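PDB 4ESY: CBS domain containing membrane protein, which is of uncharacterised function, but its C-terminal part, described here, is a tandem pair of CBS domains that probably senses adenosine-type ligands, as in many relatives. Local coordinates for residues L61-I75 and T101-P114. Residues are numbered along the deposited sequence; the frame is centred on the assembly and turned at random. Where two conformers were deposited one is given.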
ATOM      1  N   LEU B  61     -17.665   8.722  12.624  1.00 20.68           N
ATOM      2  CA  LEU B  61     -16.313   8.134  12.685  1.00 20.38           C
ATOM      3  C   LEU B  61     -15.882   7.954  14.146  1.00 21.02           C
ATOM      4  O   LEU B  61     -15.981   8.874  14.915  1.00 22.33           O
ATOM      5  CB  LEU B  61     -15.320   9.092  12.024  1.00 22.18           C
ATOM      6  CG  LEU B  61     -13.881   8.638  11.951  1.00 23.40           C
ATOM      7  CD1 LEU B  61     -13.777   7.433  11.029  1.00 23.48           C
ATOM      8  CD2 LEU B  61     -13.016   9.787  11.433  1.00 25.46           C
ATOM      9  N   VAL B  62     -15.372   6.792  14.514  1.00 18.14           N
ATOM     10  CA  VAL B  62     -14.840   6.612  15.842  1.00 21.57           C
ATOM     11  C   VAL B  62     -13.393   6.058  15.798  1.00 24.79           C
ATOM     12  O   VAL B  62     -12.704   6.062  16.798  1.00 25.29           O
ATOM     13  CB  VAL B  62     -15.716   5.682  16.760  1.00 18.65           C
ATOM     14  CG1 VAL B  62     -17.038   6.361  17.137  1.00 20.71           C
ATOM     15  CG2 VAL B  62     -15.912   4.275  16.130  1.00 14.60           C
ATOM     16  N   GLY B  63     -12.930   5.618  14.633  1.00 23.13           N
ATOM     17  CA  GLY B  63     -11.607   5.037  14.580  1.00 22.94           C
ATOM     18  C   GLY B  63     -11.271   4.627  13.162  1.00 20.71           C
ATOM     19  O   GLY B  63     -12.052   4.875  12.238  1.00 23.01           O
ATOM     20  N   ILE B  64     -10.085   4.061  13.021  1.00 21.26           N
ATOM     21  CA  ILE B  64      -9.562   3.514  11.772  1.00 22.90           C
ATOM     22  C   ILE B  64      -9.048   2.110  12.061  1.00 20.10           C
ATOM     23  O   ILE B  64      -8.476   1.864  13.120  1.00 19.16           O
ATOM     24  CB  ILE B  64      -8.363   4.289  11.323  1.00 30.01           C
ATOM     25  CG1 ILE B  64      -8.713   5.764  11.282  1.00 34.02           C
ATOM     26  CG2 ILE B  64      -7.891   3.791   9.934  1.00 33.03           C
ATOM     27  CD1 ILE B  64      -9.709   6.071  10.200  1.00 34.26           C
ATOM     28  N   ILE B  65      -9.236   1.189  11.131  1.00 19.18           N
ATOM     29  CA  ILE B  65      -8.706  -0.156  11.358  1.00 20.34           C
ATOM     30  C   ILE B  65      -8.038  -0.610  10.062  1.00 20.05           C
ATOM     31  O   ILE B  65      -8.525  -0.292   8.963  1.00 17.03           O
ATOM     32  CB  ILE B  65      -9.861  -1.119  11.804  1.00 25.60           C
ATOM     33  CG1 ILE B  65      -9.352  -2.506  12.257  1.00 28.58           C
ATOM     34  CG2 ILE B  65     -10.912  -1.260  10.711  1.00 20.17           C
ATOM     35  CD1 ILE B  65     -10.527  -3.423  12.843  1.00 23.40           C
ATOM     36  N   THR B  66      -6.913  -1.309  10.207  1.00 18.55           N
ATOM     37  CA  THR B  66      -6.149  -1.833   9.080  1.00 21.18           C
ATOM     38  C   THR B  66      -5.823  -3.301   9.322  1.00 20.98           C
ATOM     39  O   THR B  66      -6.027  -3.833  10.446  1.00 22.44           O
ATOM     40  CB  THR B  66      -4.773  -1.175   8.982  1.00 26.41           C
ATOM     41  OG1 THR B  66      -4.030  -1.521  10.165  1.00 28.23           O
ATOM     42  CG2 THR B  66      -4.885   0.343   8.846  1.00 26.57           C
ATOM     43  N   GLU B  67      -5.302  -3.954   8.289  1.00 20.38           N
ATOM     44  CA  GLU B  67      -4.946  -5.367   8.420  1.00 23.18           C
ATOM     45  C   GLU B  67      -3.965  -5.587   9.564  1.00 23.13           C
ATOM     46  O   GLU B  67      -4.111  -6.557  10.302  1.00 23.38           O
ATOM     47  CB  GLU B  67      -4.368  -5.907   7.123  1.00 25.30           C
ATOM     48  CG  GLU B  67      -5.320  -5.766   5.924  1.00 25.20           C
ATOM     49  CD  GLU B  67      -4.585  -5.880   4.573  1.00 30.73           C
ATOM     50  OE1 GLU B  67      -3.376  -5.563   4.501  1.00 34.07           O
ATOM     51  OE2 GLU B  67      -5.223  -6.289   3.574  1.00 32.78           O
ATOM     52  N   SER B  68      -3.007  -4.666   9.732  1.00 21.38           N
ATOM     53  CA  SER B  68      -1.954  -4.850  10.707  1.00 25.03           C
ATOM     54  C   SER B  68      -2.516  -4.770  12.120  1.00 23.55           C
ATOM     55  O   SER B  68      -1.956  -5.363  13.046  1.00 22.44           O
ATOM     56  CB  SER B  68      -0.831  -3.806  10.516  1.00 29.93           C
ATOM     57  OG  SER B  68      -1.366  -2.496  10.578  1.00 31.18           O
ATOM     58  N   ASP B  69      -3.641  -4.074  12.275  1.00 21.87           N
ATOM     59  CA  ASP B  69      -4.268  -3.977  13.593  1.00 24.01           C
ATOM     60  C   ASP B  69      -4.694  -5.323  14.159  1.00 24.95           C
ATOM     61  O   ASP B  69      -4.761  -5.483  15.369  1.00 23.38           O
ATOM     62  CB  ASP B  69      -5.483  -3.033  13.583  1.00 22.01           C
ATOM     63  CG  ASP B  69      -5.088  -1.573  13.421  1.00 28.58           C
ATOM     64  OD1 ASP B  69      -4.007  -1.159  13.937  1.00 29.90           O
ATOM     65  OD2 ASP B  69      -5.866  -0.842  12.751  1.00 30.65           O
ATOM     66  N   PHE B  70      -5.000  -6.281  13.287  1.00 24.74           N
ATOM     67  CA  PHE B  70      -5.380  -7.624  13.746  1.00 23.22           C
ATOM     68  C   PHE B  70      -4.274  -8.199  14.643  1.00 23.58           C
ATOM     69  O   PHE B  70      -4.554  -8.903  15.601  1.00 25.20           O
ATOM     70  CB  PHE B  70      -5.633  -8.537  12.536  1.00 20.97           C
ATOM     71  CG  PHE B  70      -6.970  -8.365  11.911  1.00 21.10           C
ATOM     72  CD1 PHE B  70      -7.847  -9.443  11.848  1.00 21.71           C
ATOM     73  CD2 PHE B  70      -7.375  -7.114  11.391  1.00 20.46           C
ATOM     74  CE1 PHE B  70      -9.118  -9.314  11.267  1.00 20.96           C
ATOM     75  CE2 PHE B  70      -8.654  -6.968  10.797  1.00 22.10           C
ATOM     76  CZ  PHE B  70      -9.516  -8.072  10.731  1.00 22.90           C
ATOM     77  N   LEU B  71      -3.014  -7.859  14.374  1.00 22.92           N
ATOM     78  CA  LEU B  71      -1.925  -8.360  15.246  1.00 22.42           C
ATOM     79  C   LEU B  71      -2.071  -7.905  16.680  1.00 24.57           C
ATOM     80  O   LEU B  71      -1.543  -8.537  17.576  1.00 26.38           O
ATOM     81  CB  LEU B  71      -0.547  -7.914  14.745  1.00 20.06           C
ATOM     82  CG  LEU B  71      -0.269  -8.277  13.288  1.00 31.57           C
ATOM     83  CD1 LEU B  71       1.093  -7.744  12.813  1.00 31.12           C
ATOM     84  CD2 LEU B  71      -0.356  -9.766  13.133  1.00 33.51           C
ATOM     85  N   ARG B  72      -2.722  -6.759  16.902  1.00 25.31           N
ATOM     86  CA  ARG B  72      -2.930  -6.271  18.260  1.00 26.46           C
ATOM     87  C   ARG B  72      -3.780  -7.238  19.075  1.00 30.40           C
ATOM     88  O   ARG B  72      -3.742  -7.229  20.292  1.00 34.03           O
ATOM     89  CB  ARG B  72      -3.626  -4.926  18.245  1.00 29.10           C
ATOM     90  CG  ARG B  72      -2.848  -3.798  17.624  1.00 33.36           C
ATOM     91  CD  ARG B  72      -3.749  -2.555  17.586  1.00 37.42           C
ATOM     92  NE  ARG B  72      -3.151  -1.431  16.883  1.00 41.93           N
ATOM     93  CZ  ARG B  72      -2.178  -0.671  17.381  1.00 49.42           C
ATOM     94  NH1 ARG B  72      -1.695   0.333  16.660  1.00 51.54           N
ATOM     95  NH2 ARG B  72      -1.678  -0.917  18.594  1.00 53.03           N
ATOM     96  N   GLY B  73      -4.573  -8.062  18.404  1.00 32.44           N
ATOM     97  CA  GLY B  73      -5.308  -9.121  19.088  1.00 31.28           C
ATOM     98  C   GLY B  73      -4.652 -10.475  18.896  1.00 29.13           C
ATOM     99  O   GLY B  73      -5.278 -11.519  19.087  1.00 30.08           O
ATOM    100  N   SER B  74      -3.390 -10.458  18.494  1.00 27.91           N
ATOM    101  CA  SER B  74      -2.632 -11.690  18.265  1.00 28.00           C
ATOM    102  C   SER B  74      -3.186 -12.577  17.167  1.00 26.05           C
ATOM    103  O   SER B  74      -3.023 -13.792  17.224  1.00 26.82           O
ATOM    104  CB  SER B  74      -2.494 -12.512  19.558  1.00 30.99           C
ATOM    105  OG  SER B  74      -1.882 -11.735  20.556  1.00 34.05           O
ATOM    106  N   ILE B  75      -3.819 -11.972  16.159  1.00 24.82           N
ATOM    107  CA  ILE B  75      -4.307 -12.722  15.007  1.00 21.61           C
ATOM    108  C   ILE B  75      -3.598 -12.180  13.762  1.00 23.03           C
ATOM    109  O   ILE B  75      -3.615 -10.972  13.504  1.00 22.92           O
ATOM    110  CB  ILE B  75      -5.825 -12.468  14.775  1.00 31.63           C
ATOM    111  CG1 ILE B  75      -6.650 -12.847  16.004  1.00 33.34           C
ATOM    112  CG2 ILE B  75      -6.334 -13.206  13.556  1.00 27.69           C
ATOM    113  CD1 ILE B  75      -8.086 -12.268  15.931  1.00 36.38           C
ATOM    114  N   THR B 101     -10.883 -16.702  18.276  1.00 32.14           N
ATOM    115  CA  THR B 101     -10.541 -15.388  18.785  1.00 31.73           C
ATOM    116  C   THR B 101     -11.084 -14.282  17.873  1.00 29.20           C
ATOM    117  O   THR B 101     -11.581 -13.273  18.359  1.00 31.21           O
ATOM    118  CB  THR B 101      -9.016 -15.248  18.954  1.00 34.40           C
ATOM    119  OG1 THR B 101      -8.578 -16.167  19.973  1.00 38.89           O
ATOM    120  CG2 THR B 101      -8.654 -13.818  19.401  1.00 33.04           C
ATOM    121  N   GLY B 102     -11.022 -14.487  16.558  1.00 25.12           N
ATOM    122  CA  GLY B 102     -11.471 -13.475  15.623  1.00 24.91           C
ATOM    123  C   GLY B 102     -12.976 -13.275  15.683  1.00 27.05           C
ATOM    124  O   GLY B 102     -13.447 -12.196  15.397  1.00 25.56           O
ATOM    125  N   ARG B 103     -13.718 -14.325  16.041  1.00 27.90           N
ATOM    126  CA  ARG B 103     -15.156 -14.263  16.133  1.00 26.28           C
ATOM    127  C   ARG B 103     -15.557 -13.628  17.459  1.00 29.48           C
ATOM    128  O   ARG B 103     -16.727 -13.341  17.683  1.00 30.67           O
ATOM    129  CB  ARG B 103     -15.785 -15.668  16.014  1.00 32.30           C
ATOM    130  CG  ARG B 103     -15.634 -16.337  14.634  1.00 34.60           C
ATOM    131  CD  ARG B 103     -16.493 -17.596  14.491  1.00 36.54           C
ATOM    132  NE  ARG B 103     -15.895 -18.725  15.177  1.00 37.69           N
ATOM    133  CZ  ARG B 103     -15.088 -19.614  14.597  1.00 38.89           C
ATOM    134  NH1 ARG B 103     -14.774 -19.512  13.310  1.00 39.25           N
ATOM    135  NH2 ARG B 103     -14.580 -20.603  15.307  1.00 38.29           N
ATOM    136  N   LYS B 104     -14.594 -13.406  18.342  0.67 29.53           N
ATOM    137  CA  LYS B 104     -14.936 -12.821  19.638  0.67 32.07           C
ATOM    138  C   LYS B 104     -14.545 -11.347  19.753  0.67 31.22           C
ATOM    139  O   LYS B 104     -15.301 -10.545  20.278  0.67 33.71           O
ATOM    140  CB  LYS B 104     -14.326 -13.619  20.791  0.67 33.74           C
ATOM    141  CG  LYS B 104     -14.978 -14.979  21.027  0.67 38.71           C
ATOM    142  CD  LYS B 104     -14.239 -15.747  22.119  0.67 42.29           C
ATOM    143  CE  LYS B 104     -15.069 -16.928  22.659  0.67 46.13           C
ATOM    144  NZ  LYS B 104     -14.384 -18.231  22.398  0.67 46.86           N
ATOM    145  N   LEU B 105     -13.357 -10.998  19.284  1.00 28.97           N
ATOM    146  CA  LEU B 105     -12.899  -9.614  19.337  1.00 28.26           C
ATOM    147  C   LEU B 105     -13.639  -8.752  18.318  1.00 27.72           C
ATOM    148  O   LEU B 105     -14.052  -9.245  17.251  1.00 25.66           O
ATOM    149  CB  LEU B 105     -11.396  -9.538  19.053  1.00 27.80           C
ATOM    150  CG  LEU B 105     -10.431 -10.216  20.051  1.00 32.03           C
ATOM    151  CD1 LEU B 105      -8.996  -9.773  19.756  1.00 32.19           C
ATOM    152  CD2 LEU B 105     -10.781  -9.907  21.498  1.00 32.56           C
ATOM    153  N   THR B 106     -13.767  -7.464  18.611  1.00 26.44           N
ATOM    154  CA  THR B 106     -14.441  -6.567  17.676  1.00 25.16           C
ATOM    155  C   THR B 106     -13.498  -5.487  17.162  1.00 25.12           C
ATOM    156  O   THR B 106     -12.405  -5.293  17.701  1.00 25.30           O
ATOM    157  CB  THR B 106     -15.621  -5.861  18.347  1.00 26.65           C
ATOM    158  OG1 THR B 106     -15.134  -5.133  19.483  1.00 29.13           O
ATOM    159  CG2 THR B 106     -16.663  -6.873  18.784  1.00 27.34           C
ATOM    160  N   ALA B 107     -13.940  -4.767  16.132  1.00 23.27           N
ATOM    161  CA  ALA B 107     -13.141  -3.687  15.589  1.00 22.23           C
ATOM    162  C   ALA B 107     -12.675  -2.727  16.648  1.00 23.48           C
ATOM    163  O   ALA B 107     -11.544  -2.245  16.575  1.00 26.52           O
ATOM    164  CB  ALA B 107     -13.916  -2.915  14.527  1.00 20.47           C
ATOM    165  N   SER B 108     -13.547  -2.417  17.605  0.51 25.43           N
ATOM    166  CA  SER B 108     -13.244  -1.399  18.625  0.51 28.08           C
ATOM    167  C   SER B 108     -12.061  -1.800  19.513  0.51 28.94           C
ATOM    168  O   SER B 108     -11.368  -0.954  20.066  0.51 29.61           O
ATOM    169  CB  SER B 108     -14.474  -1.120  19.487  0.51 30.19           C
ATOM    170  OG  SER B 108     -14.934  -2.308  20.102  0.51 31.10           O
ATOM    171  N   ALA B 109     -11.818  -3.097  19.622  1.00 28.64           N
ATOM    172  CA  ALA B 109     -10.752  -3.582  20.466  1.00 30.09           C
ATOM    173  C   ALA B 109      -9.387  -3.434  19.819  1.00 30.20           C
ATOM    174  O   ALA B 109      -8.383  -3.368  20.532  1.00 31.87           O
ATOM    175  CB  ALA B 109     -11.022  -5.010  20.876  1.00 30.07           C
ATOM    176  N   VAL B 110      -9.326  -3.361  18.484  1.00 26.75           N
ATOM    177  CA  VAL B 110      -8.040  -3.120  17.849  1.00 21.04           C
ATOM    178  C   VAL B 110      -7.893  -1.800  17.058  1.00 23.61           C
ATOM    179  O   VAL B 110      -6.798  -1.476  16.631  1.00 27.10           O
ATOM    180  CB  VAL B 110      -7.611  -4.327  16.937  1.00 24.03           C
ATOM    181  CG1 VAL B 110      -7.546  -5.657  17.763  1.00 23.17           C
ATOM    182  CG2 VAL B 110      -8.543  -4.465  15.742  1.00 22.42           C
HETATM  183  N   MSE B 111      -8.972  -1.056  16.825  1.00 25.75           N
HETATM  184  CA  MSE B 111      -8.851   0.132  15.981  1.00 24.36           C
HETATM  185  C   MSE B 111      -7.944   1.220  16.592  1.00 27.09           C
HETATM  186  O   MSE B 111      -7.653   1.247  17.808  1.00 27.60           O
HETATM  187  CB  MSE B 111     -10.229   0.709  15.664  1.00 23.93           C
HETATM  188  CG  MSE B 111     -10.817   1.302  16.917  1.00 27.93           C
HETATM  189 SE   MSE B 111     -12.617   1.941  16.700  0.92 25.76          SE
HETATM  190  CE  MSE B 111     -12.707   2.976  18.366  1.00 41.15           C
ATOM    191  N   THR B 112      -7.478   2.128  15.752  1.00 26.57           N
ATOM    192  CA  THR B 112      -6.741   3.270  16.285  1.00 30.95           C
ATOM    193  C   THR B 112      -7.549   4.568  16.144  1.00 33.19           C
ATOM    194  O   THR B 112      -8.488   4.655  15.345  1.00 26.06           O
ATOM    195  CB  THR B 112      -5.361   3.430  15.617  1.00 34.96           C
ATOM    196  OG1 THR B 112      -5.534   3.567  14.209  1.00 38.11           O
ATOM    197  CG2 THR B 112      -4.480   2.213  15.867  1.00 37.21           C
ATOM    198  N   GLN B 113      -7.156   5.556  16.935  0.66 37.30           N
ATOM    199  CA  GLN B 113      -7.674   6.901  16.844  0.66 39.19           C
ATOM    200  C   GLN B 113      -6.870   7.674  15.823  0.66 41.69           C
ATOM    201  O   GLN B 113      -5.640   7.595  15.799  0.66 42.85           O
ATOM    202  CB  GLN B 113      -7.567   7.564  18.214  0.66 41.46           C
ATOM    203  CG  GLN B 113      -8.530   6.947  19.159  0.66 40.95           C
ATOM    204  CD  GLN B 113      -9.885   6.840  18.502  0.66 37.71           C
ATOM    205  OE1 GLN B 113     -10.480   7.853  18.130  0.66 40.38           O
ATOM    206  NE2 GLN B 113     -10.370   5.622  18.331  0.66 32.70           N
ATOM    207  N   PRO B 114      -7.561   8.421  14.960  1.00 42.94           N
ATOM    208  CA  PRO B 114      -6.817   9.244  13.990  1.00 43.85           C
ATOM    209  C   PRO B 114      -6.371  10.548  14.657  1.00 45.13           C
ATOM    210  O   PRO B 114      -7.171  11.208  15.326  1.00 44.69           O
ATOM    211  CB  PRO B 114      -7.855   9.530  12.904  1.00 43.11           C
ATOM    212  CG  PRO B 114      -9.197   9.542  13.679  1.00 43.83           C
ATOM    213  CD  PRO B 114      -9.026   8.547  14.824  1.00 43.86           C
TER
HETATM  214  O   HOH W   1      -5.377   1.900  12.412  1.00 28.38           O
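I64 and T112 face each other as an antiparallel hydrogen-bonded pair: I64 N donates to T112 O at 2.9 Å, T112 N returns a bond to I64 O, and this single bridge ties strand 61-64 to the segment 111-114. Two residues back along the strand, in one of the two conformers modelled for Q113, its NE2 donates to V62 O at 2.8 Å, in the carbonyl plane, a link that is doubtful as a permanent one. V62 and G63 both pair with V54, forming a classic beta bulge on the other edge of the strand. The selenium of M111, modelled as selenomethionine, lies beside this bulge, 3.9 Å from G63 CA, where a side chain on the glycine would clash.

V110 fits between I65 and the turn of helical backbone at D69-G73. Its CG2 meets I65 CD1 at 3.7 Å, while its CB sits 3.5 Å from D69 O and CG1 lies against R72 CB and G73 N. I65 reaches this place because its CG1 stands anti to the backbone N (chi1 -172°), which also carries CD1 onto A107. D69 divides its carboxylate: OD2 accepts T66 N from above the carboxylate plane, and OD1 forms a salt bridge with R72 NE at 3.1 Å. A water donates to both D69 OD2 and I64 O, linking D69 to the bridge. Replacing D69 by an alanine is likely to leave T66 N and the R72 guanidinium without this acceptor and the water less firmly held. Farther on, I75 CD1 packs 3.6 Å from G102 CA, in helix 92-102. The pairing of a strand of the first CBS motif with the start of the second is consistent with a tandem CBS (Bateman) module.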